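Putative phenazine biosynthesis PhzC/PhzF protein (Clostridium difficile, PDB 4DUN) is of unsettled function but belongs to the PhzF family and is probably an isomerase, with a probable active site in the cleft between its two halves. Local coordinates at residues A[72-77]-A[198-203]; A[204-209]-A[225-230]. All coordinates share one frame; numbering follows the deposited sequence.

Both contacts are buried, contact 1 close to the centre of the chain and contact 2 with its centre about 9 Å from that of contact 1. Contact 1 brings the start of helix 73-87 against strand 198-200 and the loop after it, across the cleft; contact 2 brings the start of helix 207-218 against strand 222-227, within one half of the protein. Neither has a direct hydrogen bond between its segments. A nickel ion marks the first, two bridging waters the second. The sulfate is shared, accepting from the backbone N-H of G73 (and weakly of H74), G204 and S205, and from S205 OG. Q227 joins the two, its OE1 accepting from T203 N.

Contact 1. Residues A[72-77]-A[198-203]. With NI (nickel (II) ion), chain D; SO4 (sulfate ion), chain B.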
loop_
_atom_site.group_PDB
_atom_site.type_symbol
_atom_site.label_atom_id
_atom_site.label_comp_id
_atom_site.label_asym_id
_atom_site.label_seq_id
_atom_site.Cartn_x
_atom_site.Cartn_y
_atom_site.Cartn_z
ATOM N N CYS A 72 7.660 -17.093 0.848
ATOM C CA CYS A 72 6.714 -16.386 0.018
ATOM C C CYS A 72 6.801 -16.850 -1.422
ATOM O O CYS A 72 7.553 -16.277 -2.220
ATOM C CB CYS A 72 6.898 -14.883 0.128
ATOM S SG CYS A 72 5.582 -13.974 -0.694
ATOM N N GLY A 73 6.064 -17.914 -1.737
ATOM C CA GLY A 73 6.075 -18.491 -3.077
ATOM C C GLY A 73 5.726 -17.525 -4.204
ATOM O O GLY A 73 6.416 -17.496 -5.224
ATOM N N HIS A 74 4.661 -16.731 -4.041
ATOM C CA HIS A 74 4.212 -15.825 -5.113
ATOM C C HIS A 74 5.258 -14.698 -5.372
ATOM O O HIS A 74 5.526 -14.393 -6.547
ATOM C CB HIS A 74 2.778 -15.265 -4.842
ATOM C CG HIS A 74 2.578 -14.687 -3.455
ATOM N ND1 HIS A 74 2.867 -13.361 -3.178
ATOM C CD2 HIS A 74 2.080 -15.267 -2.330
ATOM C CE1 HIS A 74 2.549 -13.171 -1.901
ATOM N NE2 HIS A 74 2.103 -14.293 -1.337
ATOM N N ALA A 75 5.906 -14.144 -4.316
ATOM C CA ALA A 75 6.938 -13.113 -4.564
ATOM C C ALA A 75 8.215 -13.753 -5.096
ATOM O O ALA A 75 8.966 -13.088 -5.807
ATOM C CB ALA A 75 7.237 -12.298 -3.308
ATOM N N THR A 76 8.441 -15.065 -4.795
ATOM C CA THR A 76 9.592 -15.802 -5.315
ATOM C C THR A 76 9.452 -15.933 -6.846
ATOM O O THR A 76 10.447 -15.783 -7.559
ATOM C CB THR A 76 9.766 -17.150 -4.615
ATOM O OG1 THR A 76 9.961 -16.891 -3.217
ATOM C CG2 THR A 76 10.984 -17.941 -5.145
ATOM N N LEU A 77 8.224 -16.201 -7.341
ATOM C CA LEU A 77 7.955 -16.279 -8.788
ATOM C C LEU A 77 8.318 -14.915 -9.425
ATOM O O LEU A 77 9.030 -14.876 -10.439
ATOM C CB LEU A 77 6.475 -16.649 -9.028
ATOM C CG LEU A 77 6.071 -17.007 -10.469
ATOM C CD1 LEU A 77 4.857 -17.931 -10.480
ATOM C CD2 LEU A 77 5.707 -15.750 -11.272
ATOM N N SER A 198 -7.439 -9.499 5.118
ATOM C CA SER A 198 -7.362 -9.397 3.667
ATOM C C SER A 198 -7.551 -10.723 2.975
ATOM O O SER A 198 -7.376 -11.797 3.568
ATOM C CB SER A 198 -6.007 -8.811 3.263
ATOM O OG SER A 198 -4.952 -9.663 3.673
ATOM N N GLU A 199 -7.904 -10.636 1.698
ATOM C CA GLU A 199 -8.025 -11.798 0.830
ATOM C C GLU A 199 -6.753 -11.881 -0.007
ATOM O O GLU A 199 -6.359 -10.904 -0.634
ATOM C CB GLU A 199 -9.277 -11.704 -0.045
ATOM C CG GLU A 199 -9.310 -12.791 -1.100
ATOM C CD GLU A 199 -10.540 -12.795 -1.982
ATOM O OE1 GLU A 199 -11.378 -11.873 -1.868
ATOM O OE2 GLU A 199 -10.649 -13.724 -2.809
ATOM N N ASP A 200 -6.092 -13.033 0.006
ATOM C CA ASP A 200 -4.849 -13.186 -0.748
ATOM C C ASP A 200 -5.160 -13.224 -2.262
ATOM O O ASP A 200 -6.006 -14.010 -2.677
ATOM C CB ASP A 200 -4.176 -14.489 -0.311
ATOM C CG ASP A 200 -2.690 -14.582 -0.560
ATOM O OD1 ASP A 200 -2.047 -13.517 -0.826
ATOM O OD2 ASP A 200 -2.153 -15.688 -0.432
ATOM N N PRO A 201 -4.532 -12.356 -3.089
ATOM C CA PRO A 201 -4.830 -12.365 -4.537
ATOM C C PRO A 201 -4.590 -13.736 -5.193
ATOM O O PRO A 201 -5.460 -14.218 -5.917
ATOM C CB PRO A 201 -3.885 -11.292 -5.092
ATOM C CG PRO A 201 -3.711 -10.338 -3.919
ATOM C CD PRO A 201 -3.568 -11.290 -2.753
ATOM N N VAL A 202 -3.421 -14.349 -4.964
ATOM C CA VAL A 202 -3.062 -15.671 -5.512
ATOM C C VAL A 202 -2.194 -16.375 -4.483
ATOM O O VAL A 202 -1.231 -15.783 -3.988
ATOM C CB VAL A 202 -2.357 -15.681 -6.908
ATOM C CG1 VAL A 202 -2.465 -17.067 -7.547
ATOM C CG2 VAL A 202 -2.926 -14.631 -7.856
ATOM N N THR A 203 -2.528 -17.628 -4.172
ATOM C CA THR A 203 -1.798 -18.403 -3.172
ATOM C C THR A 203 -1.244 -19.685 -3.789
ATOM O O THR A 203 -2.010 -20.551 -4.202
ATOM C CB THR A 203 -2.744 -18.742 -1.991
ATOM O OG1 THR A 203 -3.524 -17.597 -1.630
ATOM C CG2 THR A 203 -1.987 -19.307 -0.758
HETATM NI NI NI D . 1.565 -14.748 0.575
HETATM S S SO4 B . 2.744 -19.205 -1.587
HETATM O O1 SO4 B . 3.518 -18.405 -0.651
HETATM O O2 SO4 B . 3.482 -20.416 -2.008
HETATM O O3 SO4 B . 1.542 -19.588 -0.913
HETATM O O4 SO4 B . 2.471 -18.409 -2.772
#
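H74 and D200 face each other across the cleft through different first torsions: CG of H74 sits between its backbone N and carbonyl carbon (chi1 50°), whereas CG of D200 is anti to its N (chi1 -158°). The H74 ring thereby carries NE2 to the nickel ion at 2.0 Å, while D200 stays in the second shell, its OD2 4.0 Å from the nickel. H74 NE2 and D200 OD1 are 4.3 Å apart, too far for a direct bond. The third participant is V202, whose carbonyl O approaches H74 CD2 obliquely at 3.7 Å. On the helix side, C72 SG lies over one face of the ring, offset toward its rim, and as N-cap accepts a weak bond from A75 N.

The contact spans the central cleft of a PhzF-family protein, whose family belongs with the diaminopimelate epimerase-like proteins, from the N-terminus of helix 73-87 to strand 198-200 and the loop after it. E47, the predicted active-site residue, has its side chain about 3 Å from that of H74 at nearest approach. The N-terminus of helix 73-87 offers an anion site: G73 N donates to sulfate O1 at 2.8 Å, and H74 N weakly to O4, which also lies near the plane of the H74 ring at its edge. From the other segment, T203 CG2 touches sulfate O3 at 3.5 Å.

Each carboxylate oxygen of D200 has a donor: T203 OG1 donates to OD2 at 2.6 Å from above the carboxylate plane, and N20 ND2 donates to OD1; the same N20 amide also reaches V202 O.

Contact 2. Residues A[204-209]-A[225-230]; sequences GSSHCN and AAQLSN. With SO4 (sulfate ion), chain B.
The backbones approach no closer than 8.9 Å, between the CA atoms of H207 and A225, where a type I turn from G204 to H207 leads into helix 207-218 beside strand 222-227. Helix 207-218 is joined to that strand by a short connection, all in the half of the PhzF fold that carries strand 198-200. Side chains and waters therefore bridge the gap.

H207 does most of the touching. Its NE2 meets the methyl CB of A225 at 3.7 Å, an approach neither squarely over the ring nor at its edge. Q227 OE1 lies at the ring's edge, near its plane, 4.0 Å from CE1. The ring and the Q227 amide are nearly coplanar, their planes 21° apart. Q227 gets there with CG anti to its backbone N (chi1 -170°) and an extended chain beyond. Both groups are held by the chain just before the helix, T203 and D200: H207 ND1 is hydrogen-bonded to T203 O, while Q227 donates through NE2 to D200 O and accepts from T203 N at OE1. These bonds fix which way round the amide sits.

Two waters complete the bridge. One donates to Q227 OE1 and is hydrogen-bonded to S206 OG; the other is bonded to H207 NE2 at 2.9 Å and donates to A226 O. Thus both ring nitrogens of H207 have polar partners.

The same turn binds the sulfate. G204 N donates to O4 at 3.0 Å, and S205 N donates to O3 almost straight, with an N-H...O angle of 166°. S205 OG, also bonded to R145 NH1, gives O3 a second donor at 2.7 Å.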
loop_
_atom_site.group_PDB
_atom_site.type_symbol
_atom_site.label_atom_id
_atom_site.label_comp_id
_atom_site.label_asym_id
_atom_site.label_seq_id
_atom_site.Cartn_x
_atom_site.Cartn_y
_atom_site.Cartn_z
ATOM N N GLY A 204 0.074 -19.809 -3.836
ATOM C CA GLY A 204 0.667 -21.033 -4.363
ATOM C C GLY A 204 0.542 -22.221 -3.420
ATOM O O GLY A 204 0.153 -23.309 -3.845
ATOM N N SER A 205 0.839 -22.024 -2.131
ATOM C CA SER A 205 0.925 -23.119 -1.138
ATOM C C SER A 205 -0.415 -23.821 -0.829
ATOM O O SER A 205 -0.394 -25.001 -0.476
ATOM C CB SER A 205 1.574 -22.649 0.157
ATOM O OG SER A 205 0.884 -21.562 0.746
ATOM N N SER A 206 -1.564 -23.137 -0.986
ATOM C CA SER A 206 -2.878 -23.789 -0.840
ATOM C C SER A 206 -3.021 -24.926 -1.884
ATOM O O SER A 206 -3.706 -25.921 -1.635
ATOM C CB SER A 206 -3.987 -22.763 -1.046
ATOM O OG SER A 206 -3.848 -22.166 -2.330
ATOM N N HIS A 207 -2.327 -24.788 -3.037
ATOM C CA HIS A 207 -2.400 -25.782 -4.105
ATOM C C HIS A 207 -1.660 -27.083 -3.717
ATOM O O HIS A 207 -1.922 -28.117 -4.330
ATOM C CB HIS A 207 -1.975 -25.192 -5.464
ATOM C CG HIS A 207 -2.984 -24.182 -5.939
ATOM N ND1 HIS A 207 -2.992 -22.895 -5.445
ATOM C CD2 HIS A 207 -4.084 -24.353 -6.719
ATOM C CE1 HIS A 207 -4.057 -22.306 -5.976
ATOM N NE2 HIS A 207 -4.727 -23.137 -6.773
ATOM N N CYS A 208 -0.860 -27.079 -2.615
ATOM C CA CYS A 208 -0.297 -28.323 -2.051
ATOM C C CYS A 208 -1.419 -29.269 -1.630
ATOM O O CYS A 208 -1.250 -30.480 -1.705
ATOM C CB CYS A 208 0.609 -28.015 -0.868
ATOM S SG CYS A 208 2.096 -27.120 -1.338
ATOM N N ASN A 209 -2.540 -28.707 -1.144
ATOM C CA ASN A 209 -3.724 -29.463 -0.744
ATOM C C ASN A 209 -4.730 -29.575 -1.868
ATOM O O ASN A 209 -5.345 -30.624 -2.025
ATOM C CB ASN A 209 -4.448 -28.799 0.433
ATOM C CG ASN A 209 -3.626 -28.431 1.641
ATOM O OD1 ASN A 209 -3.812 -27.354 2.199
ATOM N ND2 ASN A 209 -2.780 -29.335 2.137
ATOM N N ALA A 225 -6.270 -24.129 -12.459
ATOM C CA ALA A 225 -7.021 -23.580 -11.331
ATOM C C ALA A 225 -7.079 -22.075 -11.436
ATOM O O ALA A 225 -6.166 -21.444 -11.976
ATOM C CB ALA A 225 -6.359 -23.980 -10.018
ATOM N N ALA A 226 -8.135 -21.498 -10.904
ATOM C CA ALA A 226 -8.254 -20.045 -10.829
ATOM C C ALA A 226 -8.415 -19.671 -9.377
ATOM O O ALA A 226 -9.014 -20.420 -8.599
ATOM C CB ALA A 226 -9.451 -19.545 -11.652
ATOM N N GLN A 227 -7.834 -18.551 -8.994
ATOM C CA GLN A 227 -8.026 -17.980 -7.668
ATOM C C GLN A 227 -8.902 -16.772 -7.919
ATOM O O GLN A 227 -8.479 -15.855 -8.627
ATOM C CB GLN A 227 -6.702 -17.651 -6.951
ATOM C CG GLN A 227 -6.985 -17.291 -5.486
ATOM C CD GLN A 227 -5.863 -17.628 -4.548
ATOM O OE1 GLN A 227 -5.141 -18.624 -4.723
ATOM N NE2 GLN A 227 -5.703 -16.809 -3.512
ATOM N N LEU A 228 -10.155 -16.825 -7.441
ATOM C CA LEU A 228 -11.173 -15.834 -7.767
ATOM C C LEU A 228 -11.189 -14.634 -6.813
ATOM O O LEU A 228 -12.239 -14.219 -6.311
ATOM C CB LEU A 228 -12.555 -16.530 -7.857
ATOM C CG LEU A 228 -12.675 -17.622 -8.936
ATOM C CD1 LEU A 228 -14.079 -18.221 -8.931
ATOM C CD2 LEU A 228 -12.307 -17.090 -10.364
ATOM N N SER A 229 -10.010 -14.038 -6.616
ATOM C CA SER A 229 -9.851 -12.791 -5.874
ATOM C C SER A 229 -10.250 -11.652 -6.821
ATOM O O SER A 229 -10.410 -11.904 -8.022
ATOM C CB SER A 229 -8.394 -12.637 -5.426
ATOM O OG SER A 229 -7.551 -12.710 -6.569
ATOM N N ASN A 230 -10.341 -10.418 -6.312
ATOM C CA ASN A 230 -10.644 -9.212 -7.097
ATOM C C ASN A 230 -9.679 -9.120 -8.294
ATOM O O ASN A 230 -10.120 -8.992 -9.434
ATOM C CB ASN A 230 -10.514 -7.966 -6.191
ATOM C CG ASN A 230 -10.864 -6.651 -6.847
ATOM O OD1 ASN A 230 -11.710 -6.568 -7.750
ATOM N ND2 ASN A 230 -10.222 -5.585 -6.390
HETATM S S SO4 B . 2.744 -19.205 -1.587
HETATM O O1 SO4 B . 3.518 -18.405 -0.651
HETATM O O2 SO4 B . 3.482 -20.416 -2.008
HETATM O O3 SO4 B . 1.542 -19.588 -0.913
HETATM O O4 SO4 B . 2.471 -18.409 -2.772
HETATM O O HOH W 1 -5.918 -20.643 -2.945
HETATM O O HOH W 2 -7.547 -22.426 -6.904
#